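Local coordinates for protein catalase (Pseudomonas syringae, PDB 1M7S) that decomposes hydrogen peroxide into water and oxygen at a heme iron, protecting cells from the toxic effects of peroxide, at residues A307-P310 / A311-V314; R323-Q326 / G327-F330. All coordinates share one frame; numbering follows the deposited sequence.

Contact 1 of 2, residues A307-P310 / A311-V314. With HEM (protoporphyrin IX containing Fe), chain E.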
loop_
_atom_site.group_PDB
_atom_site.type_symbol
_atom_site.label_atom_id
_atom_site.label_comp_id
_atom_site.label_asym_id
_atom_site.label_seq_id
_atom_site.Cartn_x
_atom_site.Cartn_y
_atom_site.Cartn_z
ATOM N N ALA A 307 -11.444 14.025 2.008
ATOM C CA ALA A 307 -10.166 14.407 2.606
ATOM C C ALA A 307 -10.270 15.844 3.124
ATOM O O ALA A 307 -10.250 16.779 2.316
ATOM C CB ALA A 307 -9.067 14.261 1.559
ATOM N N MET A 308 -10.576 15.979 4.416
ATOM C CA MET A 308 -10.687 17.318 5.011
ATOM C C MET A 308 -9.325 17.727 5.556
ATOM O O MET A 308 -8.740 16.905 6.279
ATOM C CB MET A 308 -11.666 17.271 6.196
ATOM C CG MET A 308 -13.095 16.822 5.878
ATOM S SD MET A 308 -13.870 18.183 4.920
ATOM C CE MET A 308 -15.543 17.541 4.830
ATOM N N ALA A 309 -8.793 18.902 5.226
ATOM C CA ALA A 309 -7.466 19.248 5.750
ATOM C C ALA A 309 -7.338 20.747 5.916
ATOM O O ALA A 309 -7.580 21.487 4.953
ATOM C CB ALA A 309 -6.435 18.762 4.703
ATOM N N PRO A 310 -6.835 21.192 7.038
ATOM C CA PRO A 310 -6.586 22.605 7.294
ATOM C C PRO A 310 -5.617 23.133 6.257
ATOM O O PRO A 310 -5.634 24.316 5.919
ATOM C CB PRO A 310 -6.125 22.716 8.760
ATOM C CG PRO A 310 -6.698 21.443 9.344
ATOM C CD PRO A 310 -6.547 20.376 8.249
ATOM N N ALA A 311 -4.763 22.310 5.609
ATOM C CA ALA A 311 -3.859 22.744 4.585
ATOM C C ALA A 311 -4.635 23.160 3.314
ATOM O O ALA A 311 -3.964 23.756 2.472
ATOM C CB ALA A 311 -2.854 21.667 4.187
ATOM N N ASN A 312 -5.891 22.807 3.124
ATOM C CA ASN A 312 -6.559 23.207 1.881
ATOM C C ASN A 312 -7.051 24.651 2.152
ATOM O O ASN A 312 -8.068 24.843 2.807
ATOM C CB ASN A 312 -7.719 22.276 1.563
ATOM C CG ASN A 312 -7.272 20.914 1.067
ATOM O OD1 ASN A 312 -6.269 20.813 0.375
ATOM N ND2 ASN A 312 -7.999 19.832 1.388
ATOM N N LEU A 313 -6.257 25.597 1.710
ATOM C CA LEU A 313 -6.472 27.025 1.923
ATOM C C LEU A 313 -6.588 27.764 0.591
ATOM O O LEU A 313 -6.135 27.242 -0.425
ATOM C CB LEU A 313 -5.196 27.615 2.576
ATOM C CG LEU A 313 -4.975 27.141 4.015
ATOM C CD1 LEU A 313 -3.512 27.351 4.418
ATOM C CD2 LEU A 313 -5.951 27.837 4.952
ATOM N N VAL A 314 -7.211 28.930 0.661
ATOM C CA VAL A 314 -7.310 29.754 -0.584
ATOM C C VAL A 314 -6.661 31.087 -0.212
ATOM O O VAL A 314 -6.640 31.498 0.967
ATOM C CB VAL A 314 -8.788 29.856 -0.940
ATOM C CG1 VAL A 314 -9.390 28.503 -1.388
ATOM C CG2 VAL A 314 -9.669 30.339 0.201
HETATM C CHA HEM E . -9.408 14.305 11.873
HETATM C CHB HEM E . -10.948 18.211 14.281
HETATM C CHC HEM E . -6.653 18.537 16.473
HETATM C CHD HEM E . -4.841 15.277 13.354
HETATM C C1A HEM E . -10.188 15.331 12.354
HETATM C C2A HEM E . -11.607 15.550 11.984
HETATM C C3A HEM E . -12.029 16.624 12.648
HETATM C C4A HEM E . -10.921 17.099 13.460
HETATM C CMA HEM E . -13.403 17.307 12.608
HETATM C CAA HEM E . -12.338 14.640 10.982
HETATM C CBA HEM E . -12.472 15.237 9.541
HETATM C CGA HEM E . -13.399 14.311 8.709
HETATM O O1A HEM E . -12.791 13.712 7.789
HETATM O O2A HEM E . -14.591 14.369 9.070
HETATM C C1B HEM E . -9.919 18.665 15.061
HETATM C C2B HEM E . -9.934 19.877 15.870
HETATM C C3B HEM E . -8.739 19.957 16.493
HETATM C C4B HEM E . -7.960 18.824 16.078
HETATM C CMB HEM E . -11.143 20.817 15.965
HETATM C CAB HEM E . -8.192 20.985 17.484
HETATM C CBB HEM E . -8.599 22.238 17.542
HETATM C C1C HEM E . -5.786 17.766 15.742
HETATM C C2C HEM E . -4.346 17.827 15.830
HETATM C C3C HEM E . -3.842 16.949 14.952
HETATM C C4C HEM E . -4.965 16.279 14.331
HETATM C CMC HEM E . -3.528 18.797 16.724
HETATM C CAC HEM E . -2.382 16.601 14.603
HETATM C CBC HEM E . -1.395 17.511 14.522
HETATM C C1D HEM E . -5.956 14.690 12.742
HETATM C C2D HEM E . -5.883 13.586 11.799
HETATM C C3D HEM E . -7.125 13.316 11.389
HETATM C C4D HEM E . -8.013 14.239 12.061
HETATM C CMD HEM E . -4.550 12.914 11.428
HETATM C CAD HEM E . -7.590 12.234 10.373
HETATM C CBD HEM E . -7.752 12.899 8.958
HETATM C CGD HEM E . -8.010 11.905 7.841
HETATM O O1D HEM E . -8.604 12.371 6.806
HETATM O O2D HEM E . -7.640 10.706 7.897
HETATM N NA HEM E . -9.840 16.265 13.287
HETATM N NB HEM E . -8.691 18.046 15.185
HETATM N NC HEM E . -6.146 16.789 14.839
HETATM N ND HEM E . -7.273 15.094 12.834
HETATM FE FE HEM E . -7.964 16.589 13.987
HETATM O O HOH W 1 -8.651 15.597 16.198
#
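A type I beta turn from Ala309 to Asn312 bends the chain on the proximal side of the heme, and a single backbone hydrogen bond closes it. Asn312 N donates to Ala309 O over 2.8 Å with an N-H...O angle of 168°; the bond is straight at the hydrogen, although the donor sits above the carbonyl plane, 47° out of it. Pro310 suits the second position of the turn because its ring fixes phi near the value required there, and it has no N-H to leave unpaired. The small Ala311 follows with its methyl, packed against Val32 of the second subunit. This turn belongs to the loop between helix 299-304 and strand 317-319 of the catalase fold, where Pro310 packs on Tyr332 and Val122. With CG of Asn312 beside its backbone N (chi1 -74°), the amide swings back along the incoming chain, and ND2 lies 3.8 Å from Ala309 CB. The same ND2 bonds to OD1 of Asp120, which also accepts Ala309 N, so one carboxylate oxygen ties together both ends of the turn. Beyond it, the branch point of Leu313 rests on the turn, CG lying 3.5 Å from Pro310 O. Before it, Met308 CG lies 3.7 Å from heme propionate oxygen O1A; the chain then turns away to pack among Ala109, Lys111 and Val122, a place suiting an unbranched apolar chain.

Contact 2 of 2, residues R323-Q326 / G327-F330. With HEM (protoporphyrin IX containing Fe), chain E.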
loop_
_atom_site.group_PDB
_atom_site.type_symbol
_atom_site.label_atom_id
_atom_site.label_comp_id
_atom_site.label_asym_id
_atom_site.label_seq_id
_atom_site.Cartn_x
_atom_site.Cartn_y
_atom_site.Cartn_z
ATOM N N ARG A 323 0.002 27.070 18.046
ATOM C CA ARG A 323 0.849 25.916 17.886
ATOM C C ARG A 323 0.187 24.566 17.684
ATOM O O ARG A 323 0.856 23.671 17.139
ATOM C CB ARG A 323 1.759 25.815 19.144
ATOM C CG ARG A 323 2.710 27.002 19.080
ATOM C CD ARG A 323 3.625 26.934 20.312
ATOM N NE ARG A 323 4.341 28.213 20.471
ATOM C CZ ARG A 323 5.130 28.429 21.553
ATOM N NH1 ARG A 323 5.303 27.516 22.480
ATOM N NH2 ARG A 323 5.776 29.586 21.603
ATOM N N LEU A 324 -1.069 24.415 18.004
ATOM C CA LEU A 324 -1.809 23.202 17.733
ATOM C C LEU A 324 -2.186 23.201 16.249
ATOM O O LEU A 324 -2.083 22.190 15.527
ATOM C CB LEU A 324 -3.085 23.232 18.615
ATOM C CG LEU A 324 -3.800 21.884 18.692
ATOM C CD1 LEU A 324 -2.910 20.849 19.360
ATOM C CD2 LEU A 324 -5.114 22.075 19.435
ATOM N N LEU A 325 -2.635 24.399 15.789
ATOM C CA LEU A 325 -3.020 24.510 14.380
ATOM C C LEU A 325 -1.875 24.236 13.412
ATOM O O LEU A 325 -2.054 23.607 12.347
ATOM C CB LEU A 325 -3.554 25.894 14.016
ATOM C CG LEU A 325 -3.972 26.132 12.543
ATOM C CD1 LEU A 325 -4.952 25.123 11.959
ATOM C CD2 LEU A 325 -4.558 27.558 12.471
ATOM N N GLN A 326 -0.697 24.785 13.699
ATOM C CA GLN A 326 0.493 24.600 12.905
ATOM C C GLN A 326 0.721 23.116 12.609
ATOM O O GLN A 326 0.995 22.720 11.468
ATOM C CB GLN A 326 1.706 25.221 13.616
ATOM C CG GLN A 326 1.631 26.771 13.720
ATOM C CD GLN A 326 2.166 27.338 12.408
ATOM O OE1 GLN A 326 3.218 26.947 11.947
ATOM N NE2 GLN A 326 1.444 28.284 11.773
ATOM N N GLY A 327 0.654 22.266 13.636
ATOM C CA GLY A 327 0.766 20.810 13.404
ATOM C C GLY A 327 -0.316 20.246 12.502
ATOM O O GLY A 327 -0.053 19.313 11.696
ATOM N N ARG A 328 -1.523 20.792 12.583
ATOM C CA ARG A 328 -2.671 20.310 11.791
ATOM C C ARG A 328 -2.477 20.655 10.323
ATOM O O ARG A 328 -2.880 19.865 9.470
ATOM C CB ARG A 328 -3.979 20.888 12.298
ATOM C CG ARG A 328 -4.300 20.553 13.754
ATOM C CD ARG A 328 -5.650 21.223 14.131
ATOM N NE ARG A 328 -6.714 20.490 13.431
ATOM C CZ ARG A 328 -7.876 21.093 13.147
ATOM N NH1 ARG A 328 -8.035 22.379 13.509
ATOM N NH2 ARG A 328 -8.830 20.421 12.555
ATOM N N VAL A 329 -1.732 21.741 10.037
ATOM C CA VAL A 329 -1.440 22.044 8.618
ATOM C C VAL A 329 -0.638 20.943 7.957
ATOM O O VAL A 329 -0.789 20.649 6.769
ATOM C CB VAL A 329 -0.736 23.417 8.539
ATOM C CG1 VAL A 329 -0.281 23.748 7.139
ATOM C CG2 VAL A 329 -1.797 24.447 8.986
ATOM N N PHE A 330 0.151 20.198 8.691
ATOM C CA PHE A 330 0.951 19.103 8.198
ATOM C C PHE A 330 0.175 17.771 8.230
ATOM O O PHE A 330 0.232 16.956 7.261
ATOM C CB PHE A 330 2.246 18.949 9.064
ATOM C CG PHE A 330 2.960 17.647 8.671
ATOM C CD1 PHE A 330 3.625 17.572 7.468
ATOM C CD2 PHE A 330 2.924 16.532 9.491
ATOM C CE1 PHE A 330 4.257 16.395 7.074
ATOM C CE2 PHE A 330 3.530 15.347 9.103
ATOM C CZ PHE A 330 4.186 15.273 7.886
HETATM C CHA HEM E . -9.408 14.305 11.873
HETATM C CHB HEM E . -10.948 18.211 14.281
HETATM C CHC HEM E . -6.653 18.537 16.473
HETATM C CHD HEM E . -4.841 15.277 13.354
HETATM C C1A HEM E . -10.188 15.331 12.354
HETATM C C2A HEM E . -11.607 15.550 11.984
HETATM C C3A HEM E . -12.029 16.624 12.648
HETATM C C4A HEM E . -10.921 17.099 13.460
HETATM C CMA HEM E . -13.403 17.307 12.608
HETATM C CAA HEM E . -12.338 14.640 10.982
HETATM C CBA HEM E . -12.472 15.237 9.541
HETATM C CGA HEM E . -13.399 14.311 8.709
HETATM O O1A HEM E . -12.791 13.712 7.789
HETATM O O2A HEM E . -14.591 14.369 9.070
HETATM C C1B HEM E . -9.919 18.665 15.061
HETATM C C2B HEM E . -9.934 19.877 15.870
HETATM C C3B HEM E . -8.739 19.957 16.493
HETATM C C4B HEM E . -7.960 18.824 16.078
HETATM C CMB HEM E . -11.143 20.817 15.965
HETATM C CAB HEM E . -8.192 20.985 17.484
HETATM C CBB HEM E . -8.599 22.238 17.542
HETATM C C1C HEM E . -5.786 17.766 15.742
HETATM C C2C HEM E . -4.346 17.827 15.830
HETATM C C3C HEM E . -3.842 16.949 14.952
HETATM C C4C HEM E . -4.965 16.279 14.331
HETATM C CMC HEM E . -3.528 18.797 16.724
HETATM C CAC HEM E . -2.382 16.601 14.603
HETATM C CBC HEM E . -1.395 17.511 14.522
HETATM C C1D HEM E . -5.956 14.690 12.742
HETATM C C2D HEM E . -5.883 13.586 11.799
HETATM C C3D HEM E . -7.125 13.316 11.389
HETATM C C4D HEM E . -8.013 14.239 12.061
HETATM C CMD HEM E . -4.550 12.914 11.428
HETATM C CAD HEM E . -7.590 12.234 10.373
HETATM C CBD HEM E . -7.752 12.899 8.958
HETATM C CGD HEM E . -8.010 11.905 7.841
HETATM O O1D HEM E . -8.604 12.371 6.806
HETATM O O2D HEM E . -7.640 10.706 7.897
HETATM N NA HEM E . -9.840 16.265 13.287
HETATM N NB HEM E . -8.691 18.046 15.185
HETATM N NC HEM E . -6.146 16.789 14.839
HETATM N ND HEM E . -7.273 15.094 12.834
HETATM FE FE HEM E . -7.964 16.589 13.987
HETATM O O HOH W 1 -8.651 15.597 16.198
#
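Arg328 climbs past the carbonyl of Leu324, its CG 3.3 Å from Leu324 O, and then runs under the heme from CG to the guanidinium. The chain is extended at chi2 but bends at chi3 (71°), which turns the guanidinium across pyrrole B; heme C2B lies 3.5 Å above the guanidinium plane, displaced toward its rim. NH2 comes closest, 3.2 Å from heme C1B, while Leu325 CD1 approaches the group obliquely. Leu324, one turn earlier, serves the porphyrin edge: with CG anti to the backbone N (chi1 -166°), CD1 packs 3.4 Å from methyl CMC and CD2 faces the vinyl carbon CAB. Gly327 suits its place because a side chain there would be crowded by the other vinyl; Gly327 C lies 3.6 Å from heme CBC. Away from the heme, Leu325 CD1 and Val329 CG2 pack 4.4 Å apart, and Val329 N bonds to Leu325 O (3.0 Å). The guanidinium is pinned by its polar partners: NH2 bonds to Tyr332 OH and Val122 O, NH1 to His194 NE2. Its positive charge, held beside the oxygen of the probable axial ligand, would be expected to pull electron density from that oxygen and so probably to modulate its donation to the iron.

How the contacts relate
Contact 1 precedes contact 2 along the chain, with strand 317-319 between them, and the two pack together with their centres about 12 Å apart. The turn leans on the helix backbone: Ala311 CB lies 3.5 Å from Val329 O, and Pro310 CD 3.9 Å from Arg328 O, while Pro310 CB meets Leu325 CD1 at 4.2 Å. Both lie on the proximal side of the heme, contact 1 at a propionate and contact 2 under the vinyl-bearing side. Between them stands Tyr332, probably the axial ligand, touched by Pro310 and Arg328. Water 1 binds the iron at 2.5 Å from the other face. Val32 of the second subunit packs on both Ala311 and Val329.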